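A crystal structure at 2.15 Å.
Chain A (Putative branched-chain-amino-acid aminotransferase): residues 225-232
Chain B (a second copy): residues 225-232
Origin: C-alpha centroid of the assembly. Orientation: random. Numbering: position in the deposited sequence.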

# COMPACT_ATOMS: atom_id res chain seq x y z
N TRP A 225 -6.42 15.35 -1.01
CA TRP A 225 -5.26 15.01 -0.17
C TRP A 225 -5.33 15.75 1.17
O TRP A 225 -5.84 16.89 1.24
CB TRP A 225 -3.94 15.32 -0.91
CG TRP A 225 -3.77 14.52 -2.17
CD1 TRP A 225 -3.70 15.00 -3.44
CD2 TRP A 225 -3.66 13.08 -2.28
NE1 TRP A 225 -3.54 13.96 -4.34
CE2 TRP A 225 -3.53 12.78 -3.65
CE3 TRP A 225 -3.68 12.04 -1.36
CZ2 TRP A 225 -3.40 11.49 -4.12
CZ3 TRP A 225 -3.57 10.72 -1.85
CH2 TRP A 225 -3.45 10.47 -3.21
N VAL A 226 -4.83 15.13 2.24
CA VAL A 226 -4.99 15.72 3.59
C VAL A 226 -4.56 17.20 3.72
O VAL A 226 -5.26 17.99 4.36
CB VAL A 226 -4.32 14.86 4.69
CG1 VAL A 226 -2.82 14.63 4.40
CG2 VAL A 226 -4.62 15.46 6.10
N TRP A 227 -3.44 17.57 3.11
CA TRP A 227 -2.92 18.95 3.19
C TRP A 227 -3.84 20.05 2.59
O TRP A 227 -3.73 21.22 2.95
CB TRP A 227 -1.51 19.02 2.62
CG TRP A 227 -1.38 18.66 1.16
CD1 TRP A 227 -1.48 19.52 0.09
CD2 TRP A 227 -1.07 17.38 0.62
NE1 TRP A 227 -1.29 18.82 -1.08
CE2 TRP A 227 -1.03 17.51 -0.79
CE3 TRP A 227 -0.82 16.12 1.18
CZ2 TRP A 227 -0.73 16.44 -1.64
CZ3 TRP A 227 -0.54 15.04 0.34
CH2 TRP A 227 -0.49 15.21 -1.06
N GLU A 228 -4.75 19.67 1.70
CA GLU A 228 -5.75 20.59 1.16
C GLU A 228 -6.72 21.07 2.24
O GLU A 228 -7.24 22.16 2.13
CB GLU A 228 -6.56 19.96 0.01
CG GLU A 228 -5.74 19.48 -1.18
CD GLU A 228 -6.63 19.08 -2.36
OE1 GLU A 228 -7.36 19.94 -2.86
OE2 GLU A 228 -6.57 17.92 -2.79
N LEU A 229 -6.99 20.27 3.25
CA LEU A 229 -7.83 20.70 4.36
C LEU A 229 -7.14 21.87 5.10
O LEU A 229 -7.79 22.81 5.56
CB LEU A 229 -8.09 19.56 5.34
CG LEU A 229 -8.88 18.32 4.87
CD1 LEU A 229 -9.00 17.29 6.01
CD2 LEU A 229 -10.26 18.69 4.32
N PHE A 230 -5.82 21.81 5.18
CA PHE A 230 -5.05 22.84 5.89
C PHE A 230 -4.88 24.11 5.07
O PHE A 230 -4.47 25.14 5.61
CB PHE A 230 -3.72 22.28 6.39
CG PHE A 230 -3.87 21.26 7.50
CD1 PHE A 230 -4.13 19.93 7.20
CD2 PHE A 230 -3.75 21.63 8.83
CE1 PHE A 230 -4.29 18.98 8.23
CE2 PHE A 230 -3.90 20.67 9.86
CZ PHE A 230 -4.17 19.35 9.55
N GLU A 231 -5.24 24.06 3.79
CA GLU A 231 -5.20 25.25 2.95
C GLU A 231 -6.57 25.71 2.51
O GLU A 231 -6.67 26.65 1.72
CB GLU A 231 -4.33 24.99 1.74
CG GLU A 231 -2.91 24.61 2.14
CD GLU A 231 -1.91 24.87 1.04
OE1 GLU A 231 -1.89 24.10 0.05
OE2 GLU A 231 -1.14 25.84 1.18
N ALA A 232 -7.62 25.07 3.02
CA ALA A 232 -8.98 25.35 2.62
C ALA A 232 -9.46 26.68 3.19
O ALA A 232 -9.02 27.09 4.27
CB ALA A 232 -9.91 24.21 3.10
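Chain B 225-232: WVWELFEA

Two copies of one sequence often meet through the same residues, so that each contact is repeated with the chains exchanged; this putative branched-chain-amino-acid aminotransferase offers a compact example. In both chains the segment forms a short, weakly bonded helix, running over about 226-230 in chain A and 226-231 in chain B. The helices point nearly the same way, with a crossing angle of -17° and a closest axial approach of 9.3 Å. Like residues also lie level: the CA atoms of A:Trp227 and B:Trp227 are 5.7 Å apart, and those of A:Phe230 and B:Phe230 are 6.9 Å apart.

Along chain A, A:Trp225 stays out of reach of the partner. A:Val226 makes the first contact, its CG1 lying 3.6 Å from CG1 of B:Val226 and 3.7 Å from CE3 of B:Trp227. The converse contact follows at A:Trp227, whose CE3 is 3.8 Å from CG1 of B:Val226. The CB of A:Trp227 also packs 3.5 Å from CE1 of B:Phe230; the five-membered ring of this tryptophan and the phenylalanine ring are nearly parallel, at 8°, but slid apart so that they barely overlap.

A:Glu228 points away and turns back on its own chain, where OE2 accepts a hydrogen bond from N of A:Trp225 at 3.1 Å. A:Leu229 is out of reach of the partner. One turn on from A:Val226, A:Phe230 places CE1 3.4 Å from CB of B:Trp227, while its CB meets CB of B:Phe230 at 4.0 Å. At its ring edge, CE2 lies 3.8 Å from OE2 of B:Glu231. A:Glu231 leaves its backbone sideways, yet its end comes nearer, bringing CD within 3.7 Å of CE2 of B:Phe230. A:Ala232 lies beyond the contact. No hydrogen bond crosses between the stretches; their 419 Å² of buried surface is chiefly a matter of apolar packing.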

# COMPACT_ATOMS: atom_id res chain seq x y z
N TRP B 225 4.31 13.13 9.63
CA TRP B 225 3.20 13.19 8.69
C TRP B 225 3.13 14.56 8.01
O TRP B 225 3.48 15.57 8.61
CB TRP B 225 1.90 12.87 9.40
CG TRP B 225 1.93 11.51 9.97
CD1 TRP B 225 1.94 11.18 11.29
CD2 TRP B 225 2.02 10.27 9.25
NE1 TRP B 225 2.01 9.81 11.44
CE2 TRP B 225 2.07 9.23 10.20
CE3 TRP B 225 2.06 9.95 7.89
CZ2 TRP B 225 2.14 7.90 9.84
CZ3 TRP B 225 2.15 8.62 7.54
CH2 TRP B 225 2.18 7.61 8.50
N VAL B 226 2.72 14.56 6.76
CA VAL B 226 2.72 15.79 5.94
C VAL B 226 2.03 16.99 6.61
O VAL B 226 2.56 18.10 6.60
CB VAL B 226 2.17 15.56 4.51
CG1 VAL B 226 0.71 15.05 4.48
CG2 VAL B 226 2.32 16.84 3.69
N TRP B 227 0.88 16.78 7.23
CA TRP B 227 0.15 17.88 7.85
C TRP B 227 0.93 18.58 8.98
O TRP B 227 0.70 19.76 9.23
CB TRP B 227 -1.22 17.42 8.30
CG TRP B 227 -1.26 16.29 9.28
CD1 TRP B 227 -1.27 16.39 10.65
CD2 TRP B 227 -1.32 14.91 8.98
NE1 TRP B 227 -1.32 15.15 11.21
CE2 TRP B 227 -1.36 14.22 10.20
CE3 TRP B 227 -1.32 14.18 7.78
CZ2 TRP B 227 -1.42 12.81 10.27
CZ3 TRP B 227 -1.37 12.78 7.85
CH2 TRP B 227 -1.43 12.12 9.09
N GLU B 228 1.87 17.90 9.61
CA GLU B 228 2.70 18.54 10.64
C GLU B 228 3.54 19.66 10.05
O GLU B 228 3.90 20.59 10.73
CB GLU B 228 3.64 17.53 11.32
CG GLU B 228 2.95 16.32 11.91
CD GLU B 228 3.92 15.46 12.69
OE1 GLU B 228 4.50 15.95 13.66
OE2 GLU B 228 4.09 14.30 12.33
N LEU B 229 3.90 19.54 8.78
CA LEU B 229 4.64 20.63 8.10
C LEU B 229 3.79 21.91 8.10
O LEU B 229 4.31 23.01 8.30
CB LEU B 229 5.00 20.23 6.67
CG LEU B 229 5.96 19.07 6.45
CD1 LEU B 229 6.21 18.95 4.92
CD2 LEU B 229 7.27 19.25 7.24
N PHE B 230 2.48 21.74 7.90
CA PHE B 230 1.54 22.85 7.83
C PHE B 230 1.23 23.47 9.19
O PHE B 230 0.69 24.57 9.24
CB PHE B 230 0.25 22.43 7.09
CG PHE B 230 0.44 22.29 5.61
CD1 PHE B 230 0.92 21.10 5.07
CD2 PHE B 230 0.21 23.35 4.76
CE1 PHE B 230 1.13 20.97 3.71
CE2 PHE B 230 0.42 23.24 3.39
CZ PHE B 230 0.88 22.04 2.86
N GLU B 231 1.58 22.77 10.26
CA GLU B 231 1.38 23.28 11.62
C GLU B 231 2.68 23.64 12.33
O GLU B 231 2.65 24.03 13.50
CB GLU B 231 0.64 22.25 12.46
CG GLU B 231 -0.63 21.74 11.81
CD GLU B 231 -1.45 20.96 12.78
OE1 GLU B 231 -1.04 19.81 13.06
OE2 GLU B 231 -2.48 21.52 13.26
N ALA B 232 3.80 23.49 11.63
CA ALA B 232 5.13 23.73 12.20
C ALA B 232 5.32 25.20 12.55
O ALA B 232 4.74 26.07 11.91
CB ALA B 232 6.23 23.26 11.21